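Long-range contacts in beta-glucoside phosphorylase BglX (Unidentified, PDB 5VQE), which probably cleaves beta-glucosides by phosphorolysis as a glycoside hydrolase family 3 enzyme, holding the glucosyl unit in a pocket of its TIM-barrel domain: residues I149-M153 against T222-Y227; N154-T160 against D198-D204; Y165-R171 against K553-D557; F195-G199 against H242-P246. All blocks are in the same frame, centred on the assembly; numbering follows the deposited sequence.

Contact 1: residues I149-M153 against T222-Y227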
loop_
_atom_site.group_PDB
_atom_site.type_symbol
_atom_site.label_atom_id
_atom_site.label_comp_id
_atom_site.label_asym_id
_atom_site.label_seq_id
_atom_site.Cartn_x
_atom_site.Cartn_y
_atom_site.Cartn_z
ATOM N N ILE A 149 5.229 0.857 -6.682
ATOM C CA ILE A 149 5.585 0.691 -8.085
ATOM C C ILE A 149 6.051 -0.738 -8.318
ATOM O O ILE A 149 6.825 -1.011 -9.239
ATOM C CB ILE A 149 6.644 1.721 -8.526
ATOM C CG1 ILE A 149 7.888 1.654 -7.633
ATOM C CG2 ILE A 149 6.031 3.112 -8.528
ATOM C CD1 ILE A 149 9.047 2.496 -8.159
ATOM N N ASP A 150 5.566 -1.664 -7.493
ATOM C CA ASP A 150 5.673 -3.078 -7.820
ATOM C C ASP A 150 4.864 -3.384 -9.071
ATOM O O ASP A 150 3.886 -2.704 -9.389
ATOM C CB ASP A 150 5.158 -3.946 -6.676
ATOM C CG ASP A 150 5.915 -3.729 -5.385
ATOM O OD1 ASP A 150 7.137 -3.486 -5.451
ATOM O OD2 ASP A 150 5.281 -3.825 -4.310
ATOM N N ILE A 151 5.280 -4.432 -9.777
ATOM C CA ILE A 151 4.598 -4.910 -10.976
ATOM C C ILE A 151 3.839 -6.166 -10.588
ATOM O O ILE A 151 4.423 -7.093 -10.023
ATOM C CB ILE A 151 5.600 -5.207 -12.110
ATOM C CG1 ILE A 151 6.442 -3.976 -12.445
ATOM C CG2 ILE A 151 4.871 -5.706 -13.348
ATOM C CD1 ILE A 151 7.634 -4.280 -13.346
ATOM N N ASP A 152 2.540 -6.210 -10.894
ATOM C CA ASP A 152 1.711 -7.368 -10.546
ATOM C C ASP A 152 1.871 -8.469 -11.599
ATOM O O ASP A 152 0.919 -8.898 -12.252
ATOM C CB ASP A 152 0.251 -6.946 -10.399
ATOM C CG ASP A 152 -0.587 -7.961 -9.635
ATOM O OD1 ASP A 152 -0.020 -8.733 -8.834
ATOM O OD2 ASP A 152 -1.830 -7.971 -9.819
ATOM N N MET A 153 3.116 -8.933 -11.750
ATOM C CA MET A 153 3.400 -10.013 -12.688
ATOM C C MET A 153 2.727 -11.308 -12.258
ATOM O O MET A 153 2.012 -11.939 -13.045
ATOM C CB MET A 153 4.906 -10.245 -12.808
ATOM C CG MET A 153 5.683 -9.216 -13.557
ATOM S SD MET A 153 7.355 -9.814 -13.905
ATOM C CE MET A 153 8.056 -8.357 -14.686
ATOM N N THR A 222 12.490 -3.933 -16.711
ATOM C CA THR A 222 11.158 -3.757 -16.146
ATOM C C THR A 222 11.233 -2.951 -14.850
ATOM O O THR A 222 10.973 -1.740 -14.856
ATOM C CB THR A 222 10.496 -5.125 -15.940
ATOM O OG1 THR A 222 11.296 -5.942 -15.074
ATOM C CG2 THR A 222 10.347 -5.841 -17.282
ATOM N N TYR A 223 11.597 -3.590 -13.736
ATOM C CA TYR A 223 11.696 -2.857 -12.472
ATOM C C TYR A 223 12.693 -1.707 -12.568
ATOM O O TYR A 223 12.410 -0.587 -12.124
ATOM C CB TYR A 223 12.079 -3.811 -11.336
ATOM C CG TYR A 223 10.946 -4.726 -10.964
ATOM C CD1 TYR A 223 9.999 -4.345 -10.020
ATOM C CD2 TYR A 223 10.790 -5.957 -11.586
ATOM C CE1 TYR A 223 8.943 -5.183 -9.692
ATOM C CE2 TYR A 223 9.736 -6.792 -11.260
ATOM C CZ TYR A 223 8.819 -6.396 -10.316
ATOM O OH TYR A 223 7.769 -7.228 -9.995
ATOM N N GLY A 224 13.870 -1.960 -13.138
ATOM C CA GLY A 224 14.863 -0.903 -13.244
ATOM C C GLY A 224 14.364 0.286 -14.044
ATOM O O GLY A 224 14.618 1.439 -13.688
ATOM N N ARG A 225 13.628 0.024 -15.125
ATOM C CA ARG A 225 13.055 1.107 -15.915
ATOM C C ARG A 225 12.100 1.955 -15.087
ATOM O O ARG A 225 12.100 3.185 -15.196
ATOM C CB ARG A 225 12.332 0.530 -17.127
ATOM C CG ARG A 225 11.734 1.567 -18.059
ATOM C CD ARG A 225 11.059 0.886 -19.240
ATOM N NE ARG A 225 10.297 1.820 -20.063
ATOM C CZ ARG A 225 10.821 2.565 -21.035
ATOM N NH1 ARG A 225 12.116 2.499 -21.310
ATOM N NH2 ARG A 225 10.050 3.387 -21.730
ATOM N N ILE A 226 11.275 1.315 -14.259
ATOM C CA ILE A 226 10.312 2.047 -13.436
ATOM C C ILE A 226 11.031 2.861 -12.367
ATOM O O ILE A 226 10.769 4.059 -12.192
ATOM C CB ILE A 226 9.299 1.072 -12.808
ATOM C CG1 ILE A 226 8.525 0.334 -13.902
ATOM C CG2 ILE A 226 8.340 1.816 -11.886
ATOM C CD1 ILE A 226 7.651 -0.770 -13.372
ATOM N N TYR A 227 11.934 2.225 -11.621
ATOM C CA TYR A 227 12.664 2.963 -10.596
ATOM C C TYR A 227 13.403 4.154 -11.196
ATOM O O TYR A 227 13.336 5.266 -10.659
ATOM C CB TYR A 227 13.609 2.021 -9.844
ATOM C CG TYR A 227 12.862 1.320 -8.739
ATOM C CD1 TYR A 227 12.279 0.076 -8.944
ATOM C CD2 TYR A 227 12.676 1.941 -7.507
ATOM C CE1 TYR A 227 11.560 -0.542 -7.945
ATOM C CE2 TYR A 227 11.963 1.324 -6.500
ATOM C CZ TYR A 227 11.401 0.095 -6.725
ATOM O OH TYR A 227 10.681 -0.505 -5.727
HETATM O O HOH W 1 8.808 -2.164 -6.996
#
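Apolar packing dominates where the loop after strand 143-144 crosses helix 216-232. Ile149, Ile151 and Met153 all send CA-to-CB bonds toward the helix, while that of Asp150 points away. Ile149 CB lies 3.8 Å from Ile226 CG2, and Ile151 CD1 reaches Ile226 CD1 at 3.5 Å, so one helix residue serves both isoleucines. Each isoleucine also makes a CH-pi contact over a ring face: Ile149 CD1 sits 3.6 Å from the centroid of the Tyr227 ring, Ile151 CD1 3.7 Å from that of Tyr223. Met153 closes the row, its CE 4.1 Å from Tyr223 CE2 and 4.1 Å from Thr222 OG1.

The polar link between the segments is indirect. Water 1 donates to Asp150 OD1 (2.6 Å) and is hydrogen-bonded to Tyr227 OH (2.8 Å). Asp150 OD2 bonds His194 of the sugar pocket, and Tyr223 OH bonds the carbonyl of Asp198.

With the CH-pi contacts made by ring faces and the hydroxyls left to polar partners, the two tyrosines let an apolar interface merge into the hydrogen-bonded surroundings of the sugar site, whose bound fluoroglucose lies about 7 Å from the Asp150 side chain.

Contact 2: residues N154-T160 against D198-D204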
loop_
_atom_site.group_PDB
_atom_site.type_symbol
_atom_site.label_atom_id
_atom_site.label_comp_id
_atom_site.label_asym_id
_atom_site.label_seq_id
_atom_site.Cartn_x
_atom_site.Cartn_y
_atom_site.Cartn_z
ATOM N N ASN A 154 2.938 -11.717 -11.010
ATOM C CA ASN A 154 2.567 -13.049 -10.562
ATOM C C ASN A 154 1.197 -13.006 -9.903
ATOM O O ASN A 154 1.078 -12.479 -8.787
ATOM C CB ASN A 154 3.612 -13.584 -9.582
ATOM C CG ASN A 154 3.453 -15.068 -9.316
ATOM O OD1 ASN A 154 2.337 -15.577 -9.197
ATOM N ND2 ASN A 154 4.573 -15.769 -9.224
ATOM N N PRO A 155 0.146 -13.566 -10.518
ATOM C CA PRO A 155 -1.208 -13.422 -9.950
ATOM C C PRO A 155 -1.443 -14.176 -8.642
ATOM O O PRO A 155 -2.493 -13.967 -8.020
ATOM C CB PRO A 155 -2.120 -13.973 -11.061
ATOM C CG PRO A 155 -1.239 -14.161 -12.264
ATOM C CD PRO A 155 0.139 -14.361 -11.756
ATOM N N GLU A 156 -0.533 -15.047 -8.209
ATOM C CA GLU A 156 -0.685 -15.727 -6.929
ATOM C C GLU A 156 -0.034 -14.967 -5.784
ATOM O O GLU A 156 -0.106 -15.418 -4.634
ATOM C CB GLU A 156 -0.099 -17.145 -7.004
ATOM C CG GLU A 156 -0.850 -18.079 -7.945
ATOM C CD GLU A 156 -2.264 -18.390 -7.459
ATOM O OE1 GLU A 156 -2.444 -18.602 -6.239
ATOM O OE2 GLU A 156 -3.193 -18.417 -8.296
ATOM N N ASN A 157 0.597 -13.842 -6.065
ATOM C CA ASN A 157 1.230 -13.064 -5.008
ATOM C C ASN A 157 0.152 -12.366 -4.189
ATOM O O ASN A 157 -0.646 -11.605 -4.757
ATOM C CB ASN A 157 2.195 -12.045 -5.600
ATOM C CG ASN A 157 3.046 -11.376 -4.548
ATOM O OD1 ASN A 157 2.561 -11.009 -3.482
ATOM N ND2 ASN A 157 4.329 -11.217 -4.842
ATOM N N PRO A 158 0.080 -12.588 -2.874
ATOM C CA PRO A 158 -1.007 -12.018 -2.073
ATOM C C PRO A 158 -0.782 -10.598 -1.587
ATOM O O PRO A 158 -1.730 -9.990 -1.074
ATOM C CB PRO A 158 -1.061 -12.973 -0.871
ATOM C CG PRO A 158 0.362 -13.332 -0.665
ATOM C CD PRO A 158 0.955 -13.448 -2.055
ATOM N N ILE A 159 0.432 -10.063 -1.704
ATOM C CA ILE A 159 0.782 -8.784 -1.098
ATOM C C ILE A 159 1.005 -7.699 -2.135
ATOM O O ILE A 159 1.267 -6.544 -1.766
ATOM C CB ILE A 159 2.010 -8.934 -0.172
ATOM C CG1 ILE A 159 2.096 -7.788 0.838
ATOM C CG2 ILE A 159 3.309 -9.041 -0.967
ATOM C CD1 ILE A 159 0.996 -7.800 1.881
ATOM N N THR A 160 0.876 -8.025 -3.423
ATOM C CA THR A 160 0.862 -7.028 -4.485
ATOM C C THR A 160 -0.585 -6.782 -4.904
ATOM O O THR A 160 -1.307 -6.049 -4.223
ATOM C CB THR A 160 1.735 -7.493 -5.650
ATOM O OG1 THR A 160 1.435 -8.860 -5.971
ATOM C CG2 THR A 160 3.215 -7.383 -5.266
ATOM N N ASP A 198 8.544 -6.098 -5.673
ATOM C CA ASP A 198 7.674 -7.238 -5.471
ATOM C C ASP A 198 6.884 -7.529 -6.748
ATOM O O ASP A 198 6.819 -6.715 -7.679
ATOM C CB ASP A 198 6.728 -7.003 -4.296
ATOM C CG ASP A 198 6.442 -8.282 -3.525
ATOM O OD1 ASP A 198 6.559 -9.374 -4.128
ATOM O OD2 ASP A 198 6.134 -8.202 -2.315
ATOM N N GLY A 199 6.293 -8.723 -6.791
ATOM C CA GLY A 199 5.402 -9.113 -7.862
ATOM C C GLY A 199 5.908 -10.223 -8.763
ATOM O O GLY A 199 5.137 -10.698 -9.604
ATOM N N VAL A 200 7.169 -10.639 -8.638
ATOM C CA VAL A 200 7.687 -11.773 -9.406
ATOM C C VAL A 200 7.429 -13.083 -8.675
ATOM O O VAL A 200 6.868 -14.026 -9.237
ATOM C CB VAL A 200 9.194 -11.570 -9.688
ATOM C CG1 VAL A 200 9.774 -12.751 -10.437
ATOM C CG2 VAL A 200 9.418 -10.290 -10.488
ATOM N N ASP A 201 7.838 -13.140 -7.413
ATOM C CA ASP A 201 7.543 -14.245 -6.519
ATOM C C ASP A 201 6.036 -14.313 -6.259
ATOM O O ASP A 201 5.276 -13.402 -6.608
ATOM C CB ASP A 201 8.316 -14.054 -5.212
ATOM C CG ASP A 201 8.645 -15.360 -4.510
ATOM O OD1 ASP A 201 7.972 -16.387 -4.774
ATOM O OD2 ASP A 201 9.581 -15.344 -3.670
ATOM N N TYR A 202 5.600 -15.411 -5.633
ATOM C CA TYR A 202 4.216 -15.574 -5.192
ATOM C C TYR A 202 4.098 -15.583 -3.673
ATOM O O TYR A 202 3.058 -15.981 -3.132
ATOM C CB TYR A 202 3.600 -16.854 -5.770
ATOM C CG TYR A 202 4.350 -18.128 -5.455
ATOM C CD1 TYR A 202 5.513 -18.455 -6.137
ATOM C CD2 TYR A 202 3.886 -19.018 -4.487
ATOM C CE1 TYR A 202 6.206 -19.621 -5.860
ATOM C CE2 TYR A 202 4.574 -20.191 -4.203
ATOM C CZ TYR A 202 5.734 -20.486 -4.899
ATOM O OH TYR A 202 6.434 -21.645 -4.637
ATOM N N ARG A 203 5.135 -15.144 -2.972
ATOM C CA ARG A 203 5.190 -15.253 -1.527
ATOM C C ARG A 203 5.369 -13.876 -0.895
ATOM O O ARG A 203 5.778 -12.910 -1.549
ATOM C CB ARG A 203 6.307 -16.231 -1.128
ATOM C CG ARG A 203 6.029 -17.647 -1.655
ATOM C CD ARG A 203 7.237 -18.570 -1.578
ATOM N NE ARG A 203 8.377 -18.055 -2.332
ATOM C CZ ARG A 203 9.614 -18.542 -2.248
ATOM N NH1 ARG A 203 9.878 -19.562 -1.438
ATOM N NH2 ARG A 203 10.593 -17.998 -2.955
ATOM N N ASP A 204 5.037 -13.805 0.396
ATOM C CA ASP A 204 4.904 -12.553 1.136
ATOM C C ASP A 204 6.151 -12.317 1.982
ATOM O O ASP A 204 6.486 -13.145 2.837
ATOM C CB ASP A 204 3.656 -12.603 2.026
ATOM C CG ASP A 204 3.450 -11.333 2.843
ATOM O OD1 ASP A 204 4.277 -10.404 2.757
ATOM O OD2 ASP A 204 2.447 -11.268 3.591
#
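Two loops meet here beside the sugar pocket of the family 3 TIM-barrel domain, one following strand 143-144 and the other following strand 191-195. The second carries part of the sequence KHFPGDG, which resembles the signature of the NagZ-like branch of the family. Asp204 OD1 is hydrogen-bonded to His206, consistent with the Asp-His pair of such relatives, and the side chain of Ile159 comes within about 6 Å of the bound fluoroglucose.

Two asparagines, at the ends of a type I turn from Asn154 to Asn157, do most of the joining. The backbone N of Asn154 donates to Gly199 O (2.8 Å), and its ND2 donates to Val200 O (2.9 Å). Asn157 ND2 is shared by Asp201 O and Asp198 OD1, both at 3.0 Å. The amide oxygens of the same two residues close Asx turns within their own loop: Asn154 OD1 accepts from Glu156 N (3.1 Å) and Asn157 OD1 from Ile159 N (2.9 Å). The backbones come closest at Asn157 and Tyr202, with CA atoms 3.9 Å apart. Gly199, at phi 113°, has a backbone conformation that a CB would crowd, and Thr160 CG2 packs 3.7 Å from its N. On the far loop, Arg203 NH2 forms a salt bridge with Asp201 OD2 at 2.9 Å, while Asp198 OD1 accepts from Gly199 N at 2.8 Å.

Contact 3: residues Y165-R171 against K553-D557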
loop_
_atom_site.group_PDB
_atom_site.type_symbol
_atom_site.label_atom_id
_atom_site.label_comp_id
_atom_site.label_asym_id
_atom_site.label_seq_id
_atom_site.Cartn_x
_atom_site.Cartn_y
_atom_site.Cartn_z
ATOM N N TYR A 165 -0.624 -0.717 -9.521
ATOM C CA TYR A 165 -1.287 -0.207 -10.707
ATOM C C TYR A 165 -1.324 -1.241 -11.828
ATOM O O TYR A 165 -1.454 -0.880 -13.004
ATOM C CB TYR A 165 -0.603 1.080 -11.186
ATOM C CG TYR A 165 -0.690 2.205 -10.185
ATOM C CD1 TYR A 165 -1.917 2.744 -9.823
ATOM C CD2 TYR A 165 0.452 2.722 -9.589
ATOM C CE1 TYR A 165 -2.006 3.764 -8.896
ATOM C CE2 TYR A 165 0.369 3.748 -8.661
ATOM C CZ TYR A 165 -0.861 4.258 -8.319
ATOM O OH TYR A 165 -0.944 5.268 -7.393
ATOM N N GLY A 166 -1.221 -2.519 -11.483
ATOM C CA GLY A 166 -1.361 -3.581 -12.455
ATOM C C GLY A 166 -0.033 -4.130 -12.925
ATOM O O GLY A 166 0.966 -4.063 -12.206
ATOM N N SER A 167 -0.009 -4.670 -14.141
ATOM C CA SER A 167 1.137 -5.428 -14.621
ATOM C C SER A 167 1.848 -4.773 -15.796
ATOM O O SER A 167 2.776 -5.373 -16.345
ATOM C CB SER A 167 0.694 -6.841 -15.004
ATOM O OG SER A 167 -0.297 -6.805 -16.018
ATOM N N ASP A 168 1.451 -3.563 -16.200
ATOM C CA ASP A 168 2.095 -2.894 -17.324
ATOM C C ASP A 168 3.049 -1.814 -16.830
ATOM O O ASP A 168 2.589 -0.798 -16.280
ATOM C CB ASP A 168 1.057 -2.282 -18.262
ATOM C CG ASP A 168 1.698 -1.566 -19.441
ATOM O OD1 ASP A 168 2.387 -2.229 -20.239
ATOM O OD2 ASP A 168 1.537 -0.336 -19.562
ATOM N N PRO A 169 4.359 -1.957 -17.029
ATOM C CA PRO A 169 5.292 -0.940 -16.520
ATOM C C PRO A 169 4.991 0.477 -16.977
ATOM O O PRO A 169 5.169 1.420 -16.201
ATOM C CB PRO A 169 6.643 -1.435 -17.049
ATOM C CG PRO A 169 6.492 -2.895 -17.077
ATOM C CD PRO A 169 5.076 -3.148 -17.519
ATOM N N GLU A 170 4.551 0.670 -18.218
ATOM C CA GLU A 170 4.315 2.031 -18.682
ATOM C C GLU A 170 3.149 2.672 -17.936
ATOM O O GLU A 170 3.201 3.860 -17.602
ATOM C CB GLU A 170 4.091 2.040 -20.197
ATOM C CG GLU A 170 5.275 1.453 -20.978
ATOM C CD GLU A 170 6.610 2.074 -20.583
ATOM O OE1 GLU A 170 6.724 3.315 -20.641
ATOM O OE2 GLU A 170 7.539 1.321 -20.205
ATOM N N ARG A 171 2.109 1.898 -17.623
ATOM C CA ARG A 171 0.992 2.445 -16.857
ATOM C C ARG A 171 1.399 2.703 -15.408
ATOM O O ARG A 171 1.006 3.716 -14.814
ATOM C CB ARG A 171 -0.216 1.504 -16.931
ATOM C CG ARG A 171 -1.436 2.038 -16.205
ATOM C CD ARG A 171 -2.717 1.223 -16.437
ATOM N NE ARG A 171 -3.096 1.131 -17.849
ATOM C CZ ARG A 171 -2.958 0.049 -18.612
ATOM N NH1 ARG A 171 -2.449 -1.076 -18.125
ATOM N NH2 ARG A 171 -3.345 0.087 -19.882
ATOM N N LYS A 553 -11.065 -0.707 -17.854
ATOM C CA LYS A 553 -10.195 -1.535 -18.679
ATOM C C LYS A 553 -9.229 -2.274 -17.763
ATOM O O LYS A 553 -8.502 -1.643 -16.987
ATOM C CB LYS A 553 -9.429 -0.684 -19.694
ATOM C CG LYS A 553 -8.373 -1.450 -20.480
ATOM C CD LYS A 553 -7.561 -0.525 -21.365
ATOM C CE LYS A 553 -6.402 -1.263 -22.005
ATOM N NZ LYS A 553 -5.762 -0.459 -23.085
ATOM N N SER A 554 -9.223 -3.599 -17.852
ATOM C CA SER A 554 -8.381 -4.416 -16.993
ATOM C C SER A 554 -6.923 -3.955 -17.075
ATOM O O SER A 554 -6.349 -3.952 -18.171
ATOM C CB SER A 554 -8.493 -5.879 -17.410
ATOM O OG SER A 554 -9.795 -6.365 -17.166
ATOM N N PRO A 555 -6.300 -3.559 -15.963
ATOM C CA PRO A 555 -4.869 -3.208 -15.972
ATOM C C PRO A 555 -3.943 -4.394 -15.760
ATOM O O PRO A 555 -2.743 -4.200 -15.531
ATOM C CB PRO A 555 -4.771 -2.237 -14.790
ATOM C CG PRO A 555 -5.749 -2.792 -13.803
ATOM C CD PRO A 555 -6.882 -3.401 -14.617
ATOM N N VAL A 556 -4.518 -5.591 -15.861
ATOM C CA VAL A 556 -3.887 -6.862 -15.560
ATOM C C VAL A 556 -4.615 -7.887 -16.429
ATOM O O VAL A 556 -5.690 -7.607 -16.958
ATOM C CB VAL A 556 -4.035 -7.119 -14.040
ATOM C CG1 VAL A 556 -4.692 -8.422 -13.749
ATOM C CG2 VAL A 556 -2.714 -6.930 -13.319
ATOM N N ASP A 557 -4.018 -9.067 -16.609
ATOM C CA ASP A 557 -4.724 -10.148 -17.300
ATOM C C ASP A 557 -5.601 -10.886 -16.298
ATOM O O ASP A 557 -5.084 -11.680 -15.503
ATOM C CB ASP A 557 -3.757 -11.138 -17.953
ATOM C CG ASP A 557 -4.476 -12.311 -18.613
ATOM O OD1 ASP A 557 -5.692 -12.199 -18.894
ATOM O OD2 ASP A 557 -3.825 -13.357 -18.841
HETATM O O HOH W 2 -1.186 -1.889 -15.480
HETATM O O HOH W 3 -1.279 -9.359 -15.929
#
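The CA-to-CB bond of Tyr165 points away from the C-terminal tail, and its side chain packs on helices 113-119 and 169-184. Its carbonyl faces the tail: Tyr165 O lies 4.0 Å from Pro555 CB and accepts a hydrogen bond from water 2 at 2.7 Å. Gly166 follows at phi 100° and psi -153°. Its CA approaches Pro555 O to 3.4 Å in a CA-H...O contact, and a CB in its place would clash with that same oxygen. Val556 CG2 also packs on Gly166 CA, at 3.7 Å. The direct hydrogen bond between the segments comes next, from Ser167 N to Pro555 O (3.1 Å, nearly linear), while Ser167 OG is linked to Asp557 N through water 3, at 2.7 and 2.8 Å respectively.

At this point the chain enters helix 169-184, which belongs to the TIM-barrel domain. Residues 553-557 come from the tail beyond the last helix, 534-544, so the contact ties the end of the chain back to the barrel. Asp168 is the N-cap, its OD2 accepting from Arg171 N (3.0 Å), and its own N donates to water 2 (3.2 Å). That water also donates to Pro555 O (2.8 Å) and accepts from Arg171 NH1 (3.0 Å). Arg171 forms a salt bridge with Asp120 through NE. Its NH1 stands 3.9 Å from Pro555 CA, while NH2 lies 4.0 Å from Lys553 NZ despite the like charges.

Contact 4: residues F195-G199 against H242-P246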
loop_
_atom_site.group_PDB
_atom_site.type_symbol
_atom_site.label_atom_id
_atom_site.label_comp_id
_atom_site.label_asym_id
_atom_site.label_seq_id
_atom_site.Cartn_x
_atom_site.Cartn_y
_atom_site.Cartn_z
ATOM N N PHE A 195 11.403 -1.750 -3.069
ATOM C CA PHE A 195 12.620 -2.030 -3.819
ATOM C C PHE A 195 13.305 -3.275 -3.254
ATOM O O PHE A 195 13.396 -3.431 -2.032
ATOM C CB PHE A 195 13.545 -0.822 -3.746
ATOM C CG PHE A 195 14.918 -1.050 -4.323
ATOM C CD1 PHE A 195 15.969 -1.417 -3.506
ATOM C CD2 PHE A 195 15.165 -0.840 -5.675
ATOM C CE1 PHE A 195 17.233 -1.615 -4.026
ATOM C CE2 PHE A 195 16.432 -1.041 -6.199
ATOM C CZ PHE A 195 17.459 -1.431 -5.371
ATOM N N PRO A 196 13.837 -4.170 -4.109
ATOM C CA PRO A 196 14.043 -4.129 -5.559
ATOM C C PRO A 196 12.873 -4.585 -6.425
ATOM O O PRO A 196 13.054 -4.709 -7.638
ATOM C CB PRO A 196 15.233 -5.078 -5.744
ATOM C CG PRO A 196 15.007 -6.109 -4.732
ATOM C CD PRO A 196 14.527 -5.325 -3.517
ATOM N N GLY A 197 11.713 -4.847 -5.828
ATOM C CA GLY A 197 10.510 -5.039 -6.609
ATOM C C GLY A 197 9.716 -6.278 -6.273
ATOM O O GLY A 197 10.139 -7.399 -6.570
ATOM N N ASP A 198 8.544 -6.098 -5.673
ATOM C CA ASP A 198 7.674 -7.238 -5.471
ATOM C C ASP A 198 6.884 -7.529 -6.748
ATOM O O ASP A 198 6.819 -6.715 -7.679
ATOM C CB ASP A 198 6.728 -7.003 -4.296
ATOM C CG ASP A 198 6.442 -8.282 -3.525
ATOM O OD1 ASP A 198 6.559 -9.374 -4.128
ATOM O OD2 ASP A 198 6.134 -8.202 -2.315
ATOM N N GLY A 199 6.293 -8.723 -6.791
ATOM C CA GLY A 199 5.402 -9.113 -7.862
ATOM C C GLY A 199 5.908 -10.223 -8.763
ATOM O O GLY A 199 5.137 -10.698 -9.604
ATOM N N HIS A 242 12.335 -6.404 2.006
ATOM C CA HIS A 242 13.003 -7.645 2.385
ATOM C C HIS A 242 12.906 -8.673 1.267
ATOM O O HIS A 242 12.518 -9.824 1.453
ATOM C CB HIS A 242 12.407 -8.156 3.686
ATOM C CG HIS A 242 12.190 -7.073 4.693
ATOM N ND1 HIS A 242 13.169 -6.164 5.027
ATOM C CD2 HIS A 242 11.096 -6.734 5.419
ATOM C CE1 HIS A 242 12.691 -5.315 5.922
ATOM N NE2 HIS A 242 11.435 -5.638 6.174
ATOM N N ILE A 243 13.262 -8.206 0.074
ATOM C CA ILE A 243 13.157 -8.958 -1.168
ATOM C C ILE A 243 14.556 -9.077 -1.752
ATOM O O ILE A 243 15.283 -8.083 -1.832
ATOM C CB ILE A 243 12.211 -8.262 -2.167
ATOM C CG1 ILE A 243 10.804 -8.094 -1.573
ATOM C CG2 ILE A 243 12.162 -9.023 -3.471
ATOM C CD1 ILE A 243 9.916 -7.142 -2.345
ATOM N N ARG A 244 14.926 -10.280 -2.168
ATOM C CA ARG A 244 16.209 -10.499 -2.828
ATOM C C ARG A 244 16.069 -10.382 -4.341
ATOM O O ARG A 244 15.002 -10.647 -4.907
ATOM C CB ARG A 244 16.771 -11.878 -2.475
ATOM C CG ARG A 244 17.377 -11.939 -1.091
ATOM C CD ARG A 244 17.674 -13.361 -0.664
ATOM N NE ARG A 244 16.466 -14.069 -0.272
ATOM C CZ ARG A 244 16.432 -15.353 0.073
ATOM N NH1 ARG A 244 17.548 -16.076 0.071
ATOM N NH2 ARG A 244 15.284 -15.916 0.421
ATOM N N GLN A 245 17.161 -9.970 -4.991
ATOM C CA GLN A 245 17.298 -10.031 -6.450
ATOM C C GLN A 245 18.662 -10.655 -6.704
ATOM O O GLN A 245 19.657 -9.951 -6.938
ATOM C CB GLN A 245 17.166 -8.658 -7.109
ATOM C CG GLN A 245 16.383 -8.665 -8.418
ATOM C CD GLN A 245 16.878 -9.711 -9.421
ATOM O OE1 GLN A 245 18.016 -10.177 -9.336
ATOM N NE2 GLN A 245 16.022 -10.064 -10.387
ATOM N N PRO A 246 18.758 -11.979 -6.610
ATOM C CA PRO A 246 20.087 -12.611 -6.672
ATOM C C PRO A 246 20.828 -12.336 -7.965
ATOM O O PRO A 246 22.055 -12.176 -7.950
ATOM C CB PRO A 246 19.773 -14.104 -6.493
ATOM C CG PRO A 246 18.310 -14.246 -6.718
ATOM C CD PRO A 246 17.693 -12.950 -6.327
#
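Ile243 has the most surface covered in this contact, with Pro196 second, and the two meet directly. Pro196 CD touches Ile243 O at 3.3 Å and Ile243 CB at 4.0 Å, so the proline ring lies against both the backbone and the root of the isoleucine side chain. A cis peptide bond precedes Pro196, turning the chain sharply as it leaves strand 191-195. The rest of Ile243 runs along the bend: its CD1 lies 4.0 Å from Gly197 C and 3.7 Å from Asp198 CB. On the other flank, Pro196 CG reaches Gln245 CB at 4.1 Å.

Asp198, third in buried area, offers Ile243 its CB while OD1 accepts from Gly199 N (2.8 Å) and from Asn157. Just before the bend, Phe195 is backbone-bonded to Met239 and Ala241. This is the rim of a TIM barrel, where the parallel strands 191-195 and 237-244 run out into the loops that shape the sugar pocket.

Overall arrangement
Contacts 1, 2 and 4 lie within the family 3 N-terminal domain, their centres about 10 to 13 Å apart. Along the chain, the loop after strand 143-144, running into helix 169-184, supplies first segments to contacts 1, 2 and 3 in turn. The loop after strand 191-195 then serves contacts 4 and 2, which share Asp198 and Gly199, before helix 216-232 and strand 237-244 complete contacts 1 and 4. The centre of contact 3 is about 11 Å from that of contact 1 and about 19 Å from that of contact 4. Salt bridge Arg225-Glu170 joins contacts 1 and 3. Contacts 1, 2 and 4 thus lie near the sugar pocket, and contact 3 joins the C-terminal tail to the same barrel.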